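Long-range contact in Cog5 (Kluyveromyces lactis, PDB 4U6U), which probably helps tether incoming vesicles at the Golgi as a subunit of the conserved oligomeric Golgi complex, in which it pairs with Cog7: residues B[154-165]-B[178-189]. The protein carries 7 engineered substitutions. Sequence-based numbering, arbitrary orientation.
Sequences LSSKIQTTAQVL and SLDDAMENRNSI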
loop_
_atom_site.group_PDB
_atom_site.type_symbol
_atom_site.label_atom_id
_atom_site.label_comp_id
_atom_site.label_asym_id
_atom_site.label_seq_id
_atom_site.Cartn_x
_atom_site.Cartn_y
_atom_site.Cartn_z
ATOM N N LEU B 154 11.128 5.099 -11.786
ATOM C CA LEU B 154 12.572 5.118 -11.939
ATOM C C LEU B 154 12.953 4.575 -13.311
ATOM O O LEU B 154 13.721 5.196 -14.052
ATOM C CB LEU B 154 13.235 4.299 -10.829
ATOM C CG LEU B 154 14.764 4.237 -10.829
ATOM C CD1 LEU B 154 15.358 5.615 -10.699
ATOM C CD2 LEU B 154 15.275 3.343 -9.719
ATOM N N SER B 155 12.383 3.422 -13.647
ATOM C CA SER B 155 12.642 2.766 -14.917
ATOM C C SER B 155 12.263 3.666 -16.103
ATOM O O SER B 155 12.827 3.559 -17.191
ATOM C CB SER B 155 11.894 1.436 -14.971
ATOM O OG SER B 155 12.424 0.598 -15.982
ATOM N N SER B 156 11.314 4.564 -15.886
ATOM C CA SER B 156 10.852 5.445 -16.949
ATOM C C SER B 156 11.849 6.570 -17.169
ATOM O O SER B 156 12.124 6.952 -18.307
ATOM C CB SER B 156 9.464 6.012 -16.616
ATOM O OG SER B 156 8.966 6.853 -17.644
ATOM N N LYS B 157 12.386 7.111 -16.082
ATOM C CA LYS B 157 13.350 8.193 -16.212
ATOM C C LYS B 157 14.650 7.692 -16.855
ATOM O O LYS B 157 15.178 8.344 -17.756
ATOM C CB LYS B 157 13.635 8.840 -14.853
ATOM C CG LYS B 157 12.469 9.644 -14.285
ATOM C CD LYS B 157 12.767 10.181 -12.872
ATOM C CE LYS B 157 12.512 11.690 -12.735
ATOM N NZ LYS B 157 11.239 12.147 -13.371
ATOM N N ILE B 158 15.142 6.527 -16.428
ATOM C CA ILE B 158 16.342 5.949 -17.041
ATOM C C ILE B 158 16.097 5.774 -18.545
ATOM O O ILE B 158 16.954 6.124 -19.350
ATOM C CB ILE B 158 16.805 4.597 -16.369
ATOM C CG1 ILE B 158 16.033 3.379 -16.866
ATOM C CG2 ILE B 158 16.723 4.687 -14.853
ATOM C CD1 ILE B 158 16.308 2.114 -16.065
ATOM N N GLN B 159 14.919 5.279 -18.919
ATOM C CA GLN B 159 14.597 5.044 -20.319
ATOM C C GLN B 159 14.606 6.337 -21.137
ATOM O O GLN B 159 15.185 6.375 -22.215
ATOM C CB GLN B 159 13.239 4.356 -20.440
ATOM C CG GLN B 159 13.052 3.532 -21.707
ATOM C CD GLN B 159 11.870 4.004 -22.535
ATOM O OE1 GLN B 159 11.931 5.043 -23.198
ATOM N NE2 GLN B 159 10.783 3.240 -22.501
ATOM N N THR B 160 13.966 7.393 -20.634
ATOM C CA THR B 160 13.888 8.661 -21.373
ATOM C C THR B 160 15.255 9.337 -21.538
ATOM O O THR B 160 15.578 9.847 -22.619
ATOM C CB THR B 160 12.900 9.642 -20.701
ATOM O OG1 THR B 160 11.636 9.563 -21.369
ATOM C CG2 THR B 160 13.390 11.065 -20.817
ATOM N N THR B 161 16.049 9.357 -20.471
ATOM C CA THR B 161 17.368 9.982 -20.529
ATOM C C THR B 161 18.373 9.172 -21.352
ATOM O O THR B 161 19.092 9.727 -22.189
ATOM C CB THR B 161 17.917 10.242 -19.107
ATOM O OG1 THR B 161 17.421 11.511 -18.649
ATOM C CG2 THR B 161 19.424 10.315 -19.115
ATOM N N ALA B 162 18.394 7.860 -21.141
ATOM C CA ALA B 162 19.260 6.978 -21.914
ATOM C C ALA B 162 18.991 7.141 -23.407
ATOM O O ALA B 162 19.911 7.117 -24.232
ATOM C CB ALA B 162 19.059 5.557 -21.502
ATOM N N GLN B 163 17.718 7.286 -23.738
ATOM C CA GLN B 163 17.290 7.541 -25.104
ATOM C C GLN B 163 17.769 8.907 -25.638
ATOM O O GLN B 163 18.208 8.999 -26.784
ATOM C CB GLN B 163 15.772 7.440 -25.169
ATOM C CG GLN B 163 15.140 7.694 -26.508
ATOM C CD GLN B 163 13.622 7.631 -26.424
ATOM O OE1 GLN B 163 13.056 7.206 -25.407
ATOM N NE2 GLN B 163 12.955 8.061 -27.489
ATOM N N VAL B 164 17.683 9.958 -24.821
ATOM C CA VAL B 164 18.056 11.299 -25.280
ATOM C C VAL B 164 19.570 11.430 -25.499
ATOM O O VAL B 164 20.003 12.198 -26.357
ATOM C CB VAL B 164 17.569 12.414 -24.315
ATOM C CG1 VAL B 164 18.524 12.613 -23.152
ATOM C CG2 VAL B 164 17.418 13.728 -25.079
ATOM N N LEU B 165 20.369 10.700 -24.721
ATOM C CA LEU B 165 21.821 10.677 -24.919
ATOM C C LEU B 165 22.201 9.962 -26.215
ATOM O O LEU B 165 22.987 10.478 -27.007
ATOM C CB LEU B 165 22.530 9.997 -23.752
ATOM C CG LEU B 165 22.568 10.685 -22.393
ATOM C CD1 LEU B 165 23.237 9.762 -21.391
ATOM C CD2 LEU B 165 23.275 12.036 -22.462
ATOM N N SER B 178 22.410 17.169 -24.514
ATOM C CA SER B 178 21.884 15.898 -24.033
ATOM C C SER B 178 22.382 15.595 -22.621
ATOM O O SER B 178 21.622 15.166 -21.753
ATOM C CB SER B 178 22.266 14.767 -24.987
ATOM O OG SER B 178 21.482 14.840 -26.164
ATOM N N LEU B 179 23.671 15.831 -22.412
ATOM C CA LEU B 179 24.340 15.597 -21.136
ATOM C C LEU B 179 23.750 16.487 -20.025
ATOM O O LEU B 179 23.898 16.203 -18.831
ATOM C CB LEU B 179 25.844 15.822 -21.311
ATOM C CG LEU B 179 26.845 15.144 -20.381
ATOM C CD1 LEU B 179 26.513 13.696 -20.201
ATOM C CD2 LEU B 179 28.214 15.266 -21.012
ATOM N N ASP B 180 23.140 17.598 -20.431
ATOM C CA ASP B 180 22.397 18.468 -19.519
ATOM C C ASP B 180 21.029 17.869 -19.151
ATOM O O ASP B 180 20.675 17.801 -17.975
ATOM C CB ASP B 180 22.208 19.854 -20.140
ATOM C CG ASP B 180 23.457 20.718 -20.041
ATOM O OD1 ASP B 180 24.368 20.366 -19.258
ATOM O OD2 ASP B 180 23.528 21.746 -20.752
ATOM N N ASP B 181 20.274 17.432 -20.162
ATOM C CA ASP B 181 18.979 16.767 -19.962
ATOM C C ASP B 181 19.080 15.545 -19.071
ATOM O O ASP B 181 18.102 15.159 -18.447
ATOM C CB ASP B 181 18.352 16.363 -21.293
ATOM C CG ASP B 181 17.829 17.544 -22.067
ATOM O OD1 ASP B 181 17.508 18.562 -21.422
ATOM O OD2 ASP B 181 17.750 17.460 -23.314
ATOM N N ALA B 182 20.233 14.887 -19.076
ATOM C CA ALA B 182 20.462 13.757 -18.181
ATOM C C ALA B 182 20.561 14.229 -16.720
ATOM O O ALA B 182 20.081 13.563 -15.799
ATOM C CB ALA B 182 21.710 13.012 -18.584
ATOM N N MET B 183 21.204 15.371 -16.511
ATOM C CA MET B 183 21.321 15.946 -15.178
ATOM C C MET B 183 19.981 16.475 -14.671
ATOM O O MET B 183 19.738 16.502 -13.461
ATOM C CB MET B 183 22.377 17.046 -15.173
ATOM C CG MET B 183 23.785 16.519 -14.952
ATOM S SD MET B 183 24.018 15.997 -13.245
ATOM C CE MET B 183 23.458 17.461 -12.388
ATOM N N GLU B 184 19.126 16.903 -15.600
ATOM C CA GLU B 184 17.762 17.342 -15.278
ATOM C C GLU B 184 17.000 16.282 -14.491
ATOM O O GLU B 184 16.419 16.567 -13.442
ATOM C CB GLU B 184 16.989 17.662 -16.558
ATOM C CG GLU B 184 17.471 18.880 -17.300
ATOM C CD GLU B 184 16.644 20.089 -16.962
ATOM O OE1 GLU B 184 17.061 21.221 -17.299
ATOM O OE2 GLU B 184 15.568 19.892 -16.358
ATOM N N ASN B 185 17.016 15.062 -15.025
ATOM C CA ASN B 185 16.374 13.908 -14.408
ATOM C C ASN B 185 17.130 13.473 -13.156
ATOM O O ASN B 185 16.516 13.151 -12.136
ATOM C CB ASN B 185 16.278 12.737 -15.403
ATOM C CG ASN B 185 15.079 12.849 -16.349
ATOM O OD1 ASN B 185 14.375 13.860 -16.383
ATOM N ND2 ASN B 185 14.851 11.798 -17.122
ATOM N N ARG B 186 18.461 13.457 -13.260
ATOM C CA ARG B 186 19.358 13.119 -12.147
ATOM C C ARG B 186 19.003 13.916 -10.904
ATOM O O ARG B 186 18.983 13.378 -9.792
ATOM C CB ARG B 186 20.818 13.382 -12.546
ATOM C CG ARG B 186 21.735 13.990 -11.470
ATOM C CD ARG B 186 22.168 12.942 -10.437
ATOM N NE ARG B 186 23.277 13.386 -9.590
ATOM C CZ ARG B 186 23.217 14.382 -8.703
ATOM N NH1 ARG B 186 22.091 15.057 -8.506
ATOM N NH2 ARG B 186 24.292 14.689 -7.988
ATOM N N ASN B 187 18.749 15.206 -11.110
ATOM C CA ASN B 187 18.301 16.105 -10.052
ATOM C C ASN B 187 16.904 15.759 -9.536
ATOM O O ASN B 187 16.662 15.789 -8.327
ATOM C CB ASN B 187 18.343 17.553 -10.538
ATOM C CG ASN B 187 19.743 18.135 -10.494
ATOM O OD1 ASN B 187 20.628 17.593 -9.826
ATOM N ND2 ASN B 187 19.950 19.247 -11.196
ATOM N N SER B 188 15.994 15.424 -10.454
ATOM C CA SER B 188 14.627 15.048 -10.091
ATOM C C SER B 188 14.645 13.822 -9.200
ATOM O O SER B 188 13.808 13.669 -8.318
ATOM C CB SER B 188 13.784 14.763 -11.338
ATOM O OG SER B 188 13.010 15.891 -11.704
ATOM N N ILE B 189 15.615 12.951 -9.445
ATOM C CA ILE B 189 15.800 11.743 -8.657
ATOM C C ILE B 189 16.451 12.074 -7.318
ATOM O O ILE B 189 16.149 11.449 -6.294
ATOM C CB ILE B 189 16.632 10.709 -9.440
ATOM C CG1 ILE B 189 15.813 10.221 -10.632
ATOM C CG2 ILE B 189 17.037 9.529 -8.569
ATOM C CD1 ILE B 189 16.418 9.070 -11.337
#
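K157 faces N185 and T161 faces A182 where helices 154-165 and 178-189 run antiparallel, at 170° and 8.9 Å between axes at closest approach. The CA atoms of T161 and A182 are 5.4 Å apart. T161 CG2 lies 3.6 Å from A182 CB, and the short side chains allow this close approach. The K157 chain passes I189 in the opposite direction, its CD 3.8 Å from I189 CG1. The bend at chi3 (128°) sets CE 3.6 Å from S188 CB, and chi4 (44°) turns NZ aside to bond C118 O and N121 OD1. N121 ND2 donates to N185 OD1, which links the two helices through one residue. A methionine in place of K157 would probably leave C118 O and N121 OD1 without the amine they share. L154 CD1 meets I189 CD1, their side chains at about a right angle. Near the interhelix turn, L165 CD2 rests against S178 O at 3.6 Å. S178 OG lies 3.0 Å from V164 O and may donate to it, though T168 OG1 competes for the proton. The pair is an antiparallel alpha-hairpin within the Cog5 C-terminal family region, and helix 220-241 packs against both arms, as in the helical-bundle rods of tethering-complex subunits.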